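Local coordinates for protein Cow rumen GH26 endo-mannanase (Metagenome, PDB 6UEH) that is a family 26 glycoside hydrolase that probably cleaves internal beta-1,4-mannosidic bonds of mannans such as galactomannan, and carries an accessory CBM6 domain, at residues K245-Y250 / T279-Y284; A237-N242 / D283-A288; L311-G316 / G324-W329. All blocks are in the same frame, centred on the assembly; numbering follows the deposited sequence.

Contact 1. Residues K245-Y250 / T279-Y284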
loop_
_atom_site.group_PDB
_atom_site.type_symbol
_atom_site.label_atom_id
_atom_site.label_comp_id
_atom_site.label_asym_id
_atom_site.label_seq_id
_atom_site.Cartn_x
_atom_site.Cartn_y
_atom_site.Cartn_z
ATOM N N LYS A 245 8.297 6.794 -27.873
ATOM C CA LYS A 245 6.926 6.571 -28.316
ATOM C C LYS A 245 6.924 5.798 -29.628
ATOM O O LYS A 245 6.251 4.777 -29.761
ATOM C CB LYS A 245 6.179 7.894 -28.487
ATOM C CG LYS A 245 5.948 8.671 -27.205
ATOM C CD LYS A 245 5.185 9.956 -27.499
ATOM C CE LYS A 245 4.919 10.759 -26.238
ATOM N NZ LYS A 245 4.188 12.020 -26.542
ATOM N N ASP A 246 7.688 6.302 -30.591
ATOM C CA ASP A 246 7.860 5.645 -31.880
ATOM C C ASP A 246 9.100 4.759 -31.844
ATOM O O ASP A 246 10.187 5.177 -32.240
ATOM C CB ASP A 246 7.967 6.684 -32.998
ATOM C CG ASP A 246 8.166 6.058 -34.366
ATOM O OD1 ASP A 246 7.803 4.877 -34.545
ATOM O OD2 ASP A 246 8.678 6.756 -35.266
ATOM N N PHE A 247 8.931 3.532 -31.363
ATOM C CA PHE A 247 10.061 2.638 -31.153
ATOM C C PHE A 247 10.467 1.910 -32.432
ATOM O O PHE A 247 11.569 1.371 -32.518
ATOM C CB PHE A 247 9.736 1.626 -30.054
ATOM C CG PHE A 247 10.947 0.945 -29.482
ATOM C CD1 PHE A 247 11.878 1.665 -28.750
ATOM C CD2 PHE A 247 11.150 -0.413 -29.667
ATOM C CE1 PHE A 247 12.992 1.044 -28.217
ATOM C CE2 PHE A 247 12.263 -1.040 -29.133
ATOM C CZ PHE A 247 13.185 -0.310 -28.409
ATOM N N ASP A 248 9.580 1.902 -33.423
ATOM C CA ASP A 248 9.865 1.243 -34.694
ATOM C C ASP A 248 11.009 1.926 -35.439
ATOM O O ASP A 248 11.870 1.259 -36.012
ATOM C CB ASP A 248 8.618 1.210 -35.583
ATOM C CG ASP A 248 7.548 0.273 -35.056
ATOM O OD1 ASP A 248 7.891 -0.664 -34.302
ATOM O OD2 ASP A 248 6.364 0.469 -35.400
ATOM N N SER A 249 11.014 3.256 -35.426
ATOM C CA SER A 249 12.028 4.015 -36.151
ATOM C C SER A 249 13.252 4.285 -35.282
ATOM O O SER A 249 14.286 4.734 -35.777
ATOM C CB SER A 249 11.450 5.338 -36.659
ATOM O OG SER A 249 11.187 6.221 -35.585
ATOM N N TYR A 250 13.130 4.012 -33.988
ATOM C CA TYR A 250 14.235 4.225 -33.063
ATOM C C TYR A 250 15.385 3.257 -33.321
ATOM O O TYR A 250 15.172 2.082 -33.614
ATOM C CB TYR A 250 13.758 4.087 -31.614
ATOM C CG TYR A 250 14.881 4.091 -30.600
ATOM C CD1 TYR A 250 15.472 5.281 -30.194
ATOM C CD2 TYR A 250 15.351 2.903 -30.048
ATOM C CE1 TYR A 250 16.502 5.290 -29.267
ATOM C CE2 TYR A 250 16.381 2.902 -29.124
ATOM C CZ TYR A 250 16.951 4.098 -28.736
ATOM O OH TYR A 250 17.976 4.099 -27.815
ATOM N N THR A 279 16.516 -8.623 -28.943
ATOM C CA THR A 279 15.539 -7.624 -29.358
ATOM C C THR A 279 16.025 -6.215 -29.045
ATOM O O THR A 279 16.815 -6.015 -28.123
ATOM C CB THR A 279 14.176 -7.839 -28.668
ATOM O OG1 THR A 279 14.284 -7.515 -27.274
ATOM C CG2 THR A 279 13.720 -9.280 -28.822
ATOM N N LYS A 280 15.542 -5.241 -29.810
ATOM C CA LYS A 280 15.885 -3.843 -29.573
ATOM C C LYS A 280 15.319 -3.371 -28.236
ATOM O O LYS A 280 15.913 -2.525 -27.567
ATOM C CB LYS A 280 15.374 -2.960 -30.715
ATOM C CG LYS A 280 15.827 -1.508 -30.630
ATOM C CD LYS A 280 15.516 -0.757 -31.913
ATOM C CE LYS A 280 14.026 -0.750 -32.210
ATOM N NZ LYS A 280 13.734 -0.128 -33.531
ATOM N N GLU A 281 14.169 -3.925 -27.853
ATOM C CA GLU A 281 13.581 -3.644 -26.549
ATOM C C GLU A 281 14.554 -4.016 -25.437
ATOM O O GLU A 281 14.763 -3.250 -24.495
ATOM C CB GLU A 281 12.264 -4.403 -26.364
ATOM C CG GLU A 281 11.048 -3.752 -27.015
ATOM C CD GLU A 281 10.887 -4.116 -28.477
ATOM O OE1 GLU A 281 11.800 -4.756 -29.044
ATOM O OE2 GLU A 281 9.839 -3.761 -29.061
ATOM N N ASN A 282 15.152 -5.196 -25.560
ATOM C CA ASN A 282 16.099 -5.682 -24.565
ATOM C C ASN A 282 17.381 -4.859 -24.547
ATOM O O ASN A 282 17.933 -4.580 -23.482
ATOM C CB ASN A 282 16.424 -7.154 -24.821
ATOM C CG ASN A 282 17.395 -7.721 -23.806
ATOM O OD1 ASN A 282 18.535 -8.045 -24.136
ATOM N ND2 ASN A 282 16.947 -7.843 -22.561
ATOM N N ASP A 283 17.852 -4.474 -25.731
ATOM C CA ASP A 283 19.056 -3.659 -25.843
ATOM C C ASP A 283 18.856 -2.288 -25.201
ATOM O O ASP A 283 19.741 -1.794 -24.499
ATOM C CB ASP A 283 19.469 -3.499 -27.308
ATOM C CG ASP A 283 20.105 -4.754 -27.881
ATOM O OD1 ASP A 283 20.539 -5.624 -27.094
ATOM O OD2 ASP A 283 20.181 -4.862 -29.121
ATOM N N TYR A 284 17.699 -1.673 -25.440
ATOM C CA TYR A 284 17.406 -0.383 -24.819
ATOM C C TYR A 284 17.285 -0.521 -23.308
ATOM O O TYR A 284 17.873 0.258 -22.557
ATOM C CB TYR A 284 16.121 0.244 -25.367
ATOM C CG TYR A 284 15.765 1.499 -24.602
ATOM C CD1 TYR A 284 16.472 2.677 -24.807
ATOM C CD2 TYR A 284 14.759 1.495 -23.643
ATOM C CE1 TYR A 284 16.175 3.822 -24.098
ATOM C CE2 TYR A 284 14.453 2.639 -22.925
ATOM C CZ TYR A 284 15.164 3.798 -23.157
ATOM O OH TYR A 284 14.869 4.941 -22.447
HETATM O O HOH W 1 10.902 -2.148 -33.398
#
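Phe247 and Glu281 bring the two backbones closest, with their CA atoms 8.5 Å apart, where a loop passes the first turn of helix 280-301. Lys280 carries the contact. Its CG lies anti to the backbone N, and a bend at chi3 (60°) swings CE over one face of the Phe247 ring, 4.0 Å from the ring centroid. NZ continues above the same face, 4.9 Å from the centroid, a cation-pi approach. From there the ammonium grips the loop twice: it donates to Phe247 O over 2.8 Å, almost in line with the carbonyl, and to Tyr250 O over 2.6 Å in the carbonyl plane. The two bonds hold the first residue of the short helical bend at 247-249 and the residue right after the bend. A water links NZ weakly to Asp248 OD1.

On the helix side, Glu281 CD comes within 3.4 Å of Phe247 CE2, while its carboxylate oxygen OE2 is held by the backbone N of Lys270. The CB of Tyr284 meets the edge of the same phenyl ring, and Phe269 packs edge-to-face with it. The Tyr250 side chain crosses that of Tyr284 at about a right angle, its OH 3.7 Å from Tyr284 CD1. Thr279, directly before Lys280, is the N-cap residue of helix 280-301, its OG1 accepting from Asn282 N at 3.0 Å. The long connection after the third strand of the TIM barrel is thus fastened, by a lysine from the first turn, to the capped start of the helix it leads into.

Contact 2. Residues A237-N242 / D283-A288. With ACT (acetate ion), chain D.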
loop_
_atom_site.group_PDB
_atom_site.type_symbol
_atom_site.label_atom_id
_atom_site.label_comp_id
_atom_site.label_asym_id
_atom_site.label_seq_id
_atom_site.Cartn_x
_atom_site.Cartn_y
_atom_site.Cartn_z
ATOM N N ALA A 237 13.873 6.175 -3.665
ATOM C CA ALA A 237 13.879 6.653 -5.043
ATOM C C ALA A 237 13.083 5.767 -5.992
ATOM O O ALA A 237 13.164 4.537 -5.939
ATOM C CB ALA A 237 15.309 6.792 -5.540
ATOM N N SER A 238 12.310 6.411 -6.860
ATOM C CA SER A 238 11.629 5.723 -7.946
ATOM C C SER A 238 12.438 5.890 -9.230
ATOM O O SER A 238 13.518 6.485 -9.217
ATOM C CB SER A 238 10.201 6.255 -8.119
ATOM O OG SER A 238 10.168 7.673 -8.083
ATOM N N TRP A 239 11.919 5.372 -10.336
ATOM C CA TRP A 239 12.662 5.360 -11.591
ATOM C C TRP A 239 11.707 5.456 -12.780
ATOM O O TRP A 239 11.373 4.447 -13.395
ATOM C CB TRP A 239 13.513 4.087 -11.681
ATOM C CG TRP A 239 14.433 4.001 -12.863
ATOM C CD1 TRP A 239 15.079 5.033 -13.486
ATOM C CD2 TRP A 239 14.813 2.810 -13.564
ATOM N NE1 TRP A 239 15.836 4.554 -14.531
ATOM C CE2 TRP A 239 15.688 3.193 -14.600
ATOM C CE3 TRP A 239 14.494 1.455 -13.417
ATOM C CZ2 TRP A 239 16.248 2.270 -15.486
ATOM C CZ3 TRP A 239 15.053 0.540 -14.294
ATOM C CH2 TRP A 239 15.919 0.952 -15.315
ATOM N N HIS A 240 11.265 6.673 -13.092
ATOM C CA HIS A 240 10.341 6.896 -14.204
ATOM C C HIS A 240 11.039 6.782 -15.558
ATOM O O HIS A 240 11.042 7.734 -16.344
ATOM C CB HIS A 240 9.674 8.272 -14.089
ATOM C CG HIS A 240 8.595 8.343 -13.053
ATOM N ND1 HIS A 240 8.861 8.438 -11.704
ATOM C CD2 HIS A 240 7.246 8.337 -13.171
ATOM C CE1 HIS A 240 7.722 8.489 -11.036
ATOM N NE2 HIS A 240 6.727 8.428 -11.902
ATOM N N ILE A 241 11.616 5.616 -15.835
ATOM C CA ILE A 241 12.365 5.420 -17.069
ATOM C C ILE A 241 11.433 5.390 -18.284
ATOM O O ILE A 241 10.512 4.574 -18.366
ATOM C CB ILE A 241 13.221 4.124 -17.012
ATOM C CG1 ILE A 241 13.941 3.891 -18.344
ATOM C CG2 ILE A 241 12.382 2.912 -16.606
ATOM C CD1 ILE A 241 14.957 4.966 -18.688
ATOM N N ASN A 242 11.671 6.308 -19.216
ATOM C CA ASN A 242 10.857 6.420 -20.422
ATOM C C ASN A 242 11.323 5.499 -21.545
ATOM O O ASN A 242 12.464 5.042 -21.560
ATOM C CB ASN A 242 10.855 7.864 -20.937
ATOM C CG ASN A 242 10.003 8.794 -20.092
ATOM O OD1 ASN A 242 9.972 8.694 -18.865
ATOM N ND2 ASN A 242 9.299 9.706 -20.754
ATOM N N ASP A 283 17.852 -4.474 -25.731
ATOM C CA ASP A 283 19.056 -3.659 -25.843
ATOM C C ASP A 283 18.856 -2.288 -25.201
ATOM O O ASP A 283 19.741 -1.794 -24.499
ATOM C CB ASP A 283 19.469 -3.499 -27.308
ATOM C CG ASP A 283 20.105 -4.754 -27.881
ATOM O OD1 ASP A 283 20.539 -5.624 -27.094
ATOM O OD2 ASP A 283 20.181 -4.862 -29.121
ATOM N N TYR A 284 17.699 -1.673 -25.440
ATOM C CA TYR A 284 17.406 -0.383 -24.819
ATOM C C TYR A 284 17.285 -0.521 -23.308
ATOM O O TYR A 284 17.873 0.258 -22.557
ATOM C CB TYR A 284 16.121 0.244 -25.367
ATOM C CG TYR A 284 15.765 1.499 -24.602
ATOM C CD1 TYR A 284 16.472 2.677 -24.807
ATOM C CD2 TYR A 284 14.759 1.495 -23.643
ATOM C CE1 TYR A 284 16.175 3.822 -24.098
ATOM C CE2 TYR A 284 14.453 2.639 -22.925
ATOM C CZ TYR A 284 15.164 3.798 -23.157
ATOM O OH TYR A 284 14.869 4.941 -22.447
ATOM N N TRP A 285 16.503 -1.510 -22.880
ATOM C CA TRP A 285 16.274 -1.789 -21.465
ATOM C C TRP A 285 17.607 -1.975 -20.740
ATOM O O TRP A 285 17.815 -1.430 -19.656
ATOM C CB TRP A 285 15.371 -3.028 -21.331
ATOM C CG TRP A 285 14.983 -3.466 -19.934
ATOM C CD1 TRP A 285 15.028 -4.740 -19.445
ATOM C CD2 TRP A 285 14.457 -2.652 -18.873
ATOM N NE1 TRP A 285 14.579 -4.770 -18.148
ATOM C CE2 TRP A 285 14.224 -3.503 -17.772
ATOM C CE3 TRP A 285 14.170 -1.288 -18.744
ATOM C CZ2 TRP A 285 13.721 -3.034 -16.559
ATOM C CZ3 TRP A 285 13.669 -0.826 -17.538
ATOM C CH2 TRP A 285 13.452 -1.698 -16.461
ATOM N N ASN A 286 18.521 -2.714 -21.362
ATOM C CA ASN A 286 19.844 -2.927 -20.784
ATOM C C ASN A 286 20.665 -1.644 -20.683
ATOM O O ASN A 286 21.389 -1.447 -19.708
ATOM C CB ASN A 286 20.614 -3.976 -21.587
ATOM C CG ASN A 286 20.153 -5.388 -21.282
ATOM O OD1 ASN A 286 19.636 -5.663 -20.199
ATOM N ND2 ASN A 286 20.339 -6.293 -22.236
ATOM N N GLU A 287 20.555 -0.777 -21.687
ATOM C CA GLU A 287 21.250 0.508 -21.654
ATOM C C GLU A 287 20.721 1.385 -20.525
ATOM O O GLU A 287 21.490 2.049 -19.832
ATOM C CB GLU A 287 21.109 1.246 -22.988
ATOM C CG GLU A 287 21.928 0.665 -24.123
ATOM C CD GLU A 287 21.960 1.581 -25.333
ATOM O OE1 GLU A 287 21.632 2.777 -25.176
ATOM O OE2 GLU A 287 22.310 1.111 -26.436
ATOM N N ALA A 288 19.404 1.384 -20.345
ATOM C CA ALA A 288 18.781 2.155 -19.274
ATOM C C ALA A 288 19.195 1.622 -17.904
ATOM O O ALA A 288 19.472 2.392 -16.984
ATOM C CB ALA A 288 17.266 2.138 -19.418
HETATM C C ACT D . 4.102 8.976 -10.057
HETATM O O ACT D . 4.227 9.008 -11.301
HETATM O OXT ACT D . 4.772 8.104 -9.462
HETATM C CH3 ACT D . 3.207 9.933 -9.327
HETATM O O HOH W 2 18.165 4.789 -16.656
#
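Trp239 and Trp285 meet through the outer rims of their indoles, CZ3 of the first 3.5 Å from CH2 of the second. The planes differ by only 25°, yet the six-membered rings are slid apart, with centroids at 5.3 Å, and barely overlap. Beside them Ile241 points CD1 at the methyl of Ala288, 3.7 Å from its CB, while its CG2 branch reaches the edge of Trp285. Ile241 has CG1 anti to the backbone N (chi1 177°), which leaves CG2 between N and the carbonyl carbon. Tyr284 OH donates to Asn242 O at 2.6 Å, tilted from the carbonyl plane, and a water in the plane of the Trp239 indole accepts from its NE1 and donates to Ala288 O at 2.7 Å.

In the next shell the backbone makes an inverse gamma turn centred on His240. It directs Trp239 and Ile241 to the helix and lets Ile241 CB rest over one face of the Trp239 indole. The imidazole of His240 instead reaches an acetate ion, probably from the crystallisation liquor: its NE2 donates to acetate O at 2.6 Å, and Asp206 holds ND1. Leu344 and Ile340 of helix 334-351 touch Trp239 and Trp285 respectively, so the chain at Trp239 packs against this helix as well as helix 280-301, while strands 202-206 and 306-309 flank strand 234-238 in the sheet.

Contact 3. Residues L311-G316 / G324-W329. With ACT (acetate ion), chain D.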
loop_
_atom_site.group_PDB
_atom_site.type_symbol
_atom_site.label_atom_id
_atom_site.label_comp_id
_atom_site.label_asym_id
_atom_site.label_seq_id
_atom_site.Cartn_x
_atom_site.Cartn_y
_atom_site.Cartn_z
ATOM N N LEU A 311 9.920 0.235 -11.159
ATOM C CA LEU A 311 8.798 -0.496 -11.743
ATOM C C LEU A 311 7.543 -0.376 -10.886
ATOM O O LEU A 311 6.865 -1.369 -10.617
ATOM C CB LEU A 311 9.176 -1.969 -11.926
ATOM C CG LEU A 311 10.413 -2.228 -12.793
ATOM C CD1 LEU A 311 10.898 -3.662 -12.642
ATOM C CD2 LEU A 311 10.101 -1.924 -14.248
ATOM N N HIS A 312 7.251 0.847 -10.457
ATOM C CA HIS A 312 6.222 1.088 -9.454
ATOM C C HIS A 312 4.822 1.220 -10.055
ATOM O O HIS A 312 4.670 1.366 -11.271
ATOM C CB HIS A 312 6.570 2.343 -8.646
ATOM C CG HIS A 312 6.482 3.616 -9.430
ATOM N ND1 HIS A 312 7.235 3.849 -10.561
ATOM C CD2 HIS A 312 5.739 4.731 -9.236
ATOM C CE1 HIS A 312 6.951 5.048 -11.037
ATOM N NE2 HIS A 312 6.048 5.606 -10.250
ATOM N N GLU A 313 3.813 1.157 -9.187
ATOM C CA GLU A 313 2.406 1.271 -9.575
ATOM C C GLU A 313 2.057 0.354 -10.744
ATOM O O GLU A 313 1.313 0.738 -11.646
ATOM C CB GLU A 313 2.069 2.724 -9.923
ATOM C CG GLU A 313 2.253 3.695 -8.767
ATOM C CD GLU A 313 1.817 5.113 -9.113
ATOM O OE1 GLU A 313 1.453 5.360 -10.279
ATOM O OE2 GLU A 313 1.841 5.985 -8.219
ATOM N N ALA A 314 2.594 -0.861 -10.706
ATOM C CA ALA A 314 2.557 -1.775 -11.847
ATOM C C ALA A 314 1.150 -2.095 -12.347
ATOM O O ALA A 314 0.862 -1.937 -13.535
ATOM C CB ALA A 314 3.277 -3.060 -11.494
ATOM N N GLU A 315 0.282 -2.557 -11.452
ATOM C CA GLU A 315 -1.058 -2.963 -11.857
ATOM C C GLU A 315 -1.873 -1.793 -12.399
ATOM O O GLU A 315 -2.624 -1.945 -13.362
ATOM C CB GLU A 315 -1.811 -3.614 -10.694
ATOM C CG GLU A 315 -3.224 -4.047 -11.072
ATOM C CD GLU A 315 -3.977 -4.710 -9.934
ATOM O OE1 GLU A 315 -3.401 -4.856 -8.835
ATOM O OE2 GLU A 315 -5.150 -5.085 -10.146
ATOM N N GLY A 316 -1.715 -0.626 -11.783
ATOM C CA GLY A 316 -2.553 0.512 -12.111
ATOM C C GLY A 316 -3.974 0.238 -11.655
ATOM O O GLY A 316 -4.203 -0.106 -10.495
ATOM N N GLY A 324 -5.201 -2.473 -17.506
ATOM C CA GLY A 324 -5.441 -1.408 -16.548
ATOM C C GLY A 324 -4.197 -0.630 -16.159
ATOM O O GLY A 324 -4.278 0.365 -15.437
ATOM N N ALA A 325 -3.043 -1.078 -16.640
ATOM C CA ALA A 325 -1.775 -0.451 -16.285
ATOM C C ALA A 325 -1.619 0.909 -16.958
ATOM O O ALA A 325 -2.122 1.123 -18.062
ATOM C CB ALA A 325 -0.622 -1.359 -16.658
ATOM N N TRP A 326 -0.931 1.832 -16.294
ATOM C CA TRP A 326 -0.671 3.132 -16.901
ATOM C C TRP A 326 0.818 3.360 -17.150
ATOM O O TRP A 326 1.198 4.318 -17.816
ATOM C CB TRP A 326 -1.249 4.267 -16.050
ATOM C CG TRP A 326 -0.909 4.218 -14.593
ATOM C CD1 TRP A 326 0.330 4.329 -14.031
ATOM C CD2 TRP A 326 -1.832 4.085 -13.503
ATOM N NE1 TRP A 326 0.237 4.255 -12.661
ATOM C CE2 TRP A 326 -1.080 4.107 -12.313
ATOM C CE3 TRP A 326 -3.222 3.941 -13.422
ATOM C CZ2 TRP A 326 -1.671 3.989 -11.055
ATOM C CZ3 TRP A 326 -3.808 3.826 -12.173
ATOM C CH2 TRP A 326 -3.032 3.851 -11.006
ATOM N N PHE A 327 1.656 2.478 -16.614
ATOM C CA PHE A 327 3.084 2.487 -16.923
ATOM C C PHE A 327 3.398 1.359 -17.902
ATOM O O PHE A 327 2.732 0.323 -17.881
ATOM C CB PHE A 327 3.918 2.341 -15.651
ATOM C CG PHE A 327 3.925 3.568 -14.785
ATOM C CD1 PHE A 327 4.070 4.828 -15.343
ATOM C CD2 PHE A 327 3.774 3.463 -13.412
ATOM C CE1 PHE A 327 4.077 5.958 -14.548
ATOM C CE2 PHE A 327 3.778 4.591 -12.610
ATOM C CZ PHE A 327 3.928 5.838 -13.178
ATOM N N TRP A 328 4.409 1.548 -18.749
ATOM C CA TRP A 328 4.672 0.583 -19.816
ATOM C C TRP A 328 5.066 -0.795 -19.284
ATOM O O TRP A 328 4.785 -1.809 -19.921
ATOM C CB TRP A 328 5.751 1.103 -20.781
ATOM C CG TRP A 328 7.138 1.269 -20.204
ATOM C CD1 TRP A 328 7.705 2.430 -19.762
ATOM C CD2 TRP A 328 8.136 0.249 -20.040
ATOM N NE1 TRP A 328 8.986 2.196 -19.321
ATOM C CE2 TRP A 328 9.275 0.866 -19.480
ATOM C CE3 TRP A 328 8.177 -1.125 -20.307
ATOM C CZ2 TRP A 328 10.440 0.156 -19.179
ATOM C CZ3 TRP A 328 9.334 -1.828 -20.007
ATOM C CH2 TRP A 328 10.450 -1.186 -19.450
ATOM N N TRP A 329 5.689 -0.842 -18.111
ATOM C CA TRP A 329 6.156 -2.120 -17.582
ATOM C C TRP A 329 5.022 -3.020 -17.076
ATOM O O TRP A 329 5.255 -4.182 -16.749
ATOM C CB TRP A 329 7.188 -1.902 -16.468
ATOM C CG TRP A 329 6.823 -0.873 -15.434
ATOM C CD1 TRP A 329 5.976 -1.035 -14.378
ATOM C CD2 TRP A 329 7.325 0.466 -15.346
ATOM N NE1 TRP A 329 5.908 0.126 -13.643
ATOM C CE2 TRP A 329 6.729 1.062 -14.215
ATOM C CE3 TRP A 329 8.216 1.223 -16.116
ATOM C CZ2 TRP A 329 6.995 2.377 -13.837
ATOM C CZ3 TRP A 329 8.478 2.528 -15.738
ATOM C CH2 TRP A 329 7.867 3.093 -14.609
HETATM C C ACT D . 4.102 8.976 -10.057
HETATM O O ACT D . 4.227 9.008 -11.301
HETATM O OXT ACT D . 4.772 8.104 -9.462
HETATM C CH3 ACT D . 3.207 9.933 -9.327
HETATM O O HOH W 3 0.874 0.798 -14.363
#
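Trp329 leans on Leu311 from its CB onward, CB and CG both lying against the CD2 methyl, with CG 3.6 Å from it. Its chi1 of 46° puts CG between the backbone N and the carbonyl carbon. Further out, Leu311 CA sits over one face of the five-membered ring, 3.7 Å from its centroid, while Phe327 CB covers the opposite face. NE1 donates to His312 O at 2.9 Å, with the acceptor exactly in the indole plane and an N-H...O angle of 153°. At the far rim CZ2 passes 3.6 Å from His312 ND1, and CH2 stays close to the same imidazole.

Phe327 comes over one face of that imidazole with CE2, 3.4 Å from His312 NE2. Trp326 CD1 lies over the centre of one phenyl face and Trp329 CH2 over the opposite one. Trp326 NE1 donates to Glu313 OE1 on the anti side of the carboxylate at 2.9 Å, and Gly316 CA sits over one face of the Trp326 six-membered ring in a CH-pi contact, 3.5 Å from the centroid. A water bridges Glu313 O and Phe327 N.

One indole N-H thus holds the His312 carbonyl and the other the Glu313 carboxylate, restraining its rotation. His312 NE2 donates to acetate OXT, and Glu313 OE2 stands close by, consistent with a carboxylate- and imidazole-lined cleft at the C-terminal end of strand 306-309, where family 26 enzymes bind mannan.

In the fold
All three contacts lie in the family 26 TIM barrel. The chain passes from the end of strand 234-238 through 237-242 to 245-250, and both segments meet helix 280-301. Contact 1 closes the shorter loop, and its whole span lies within the longer one closed by contact 2. They share Tyr284 on the helix, their centres about 13 Å apart. Contact 3 follows in series, closing a short loop between strand 306-309 and helix 334-351. It joins contact 2 through a probable hydrogen bond from Trp328 NE1 to Ile241 O and an edge-to-face pair of Trp285 with Trp328; His240 and His312 hold one acetate between them.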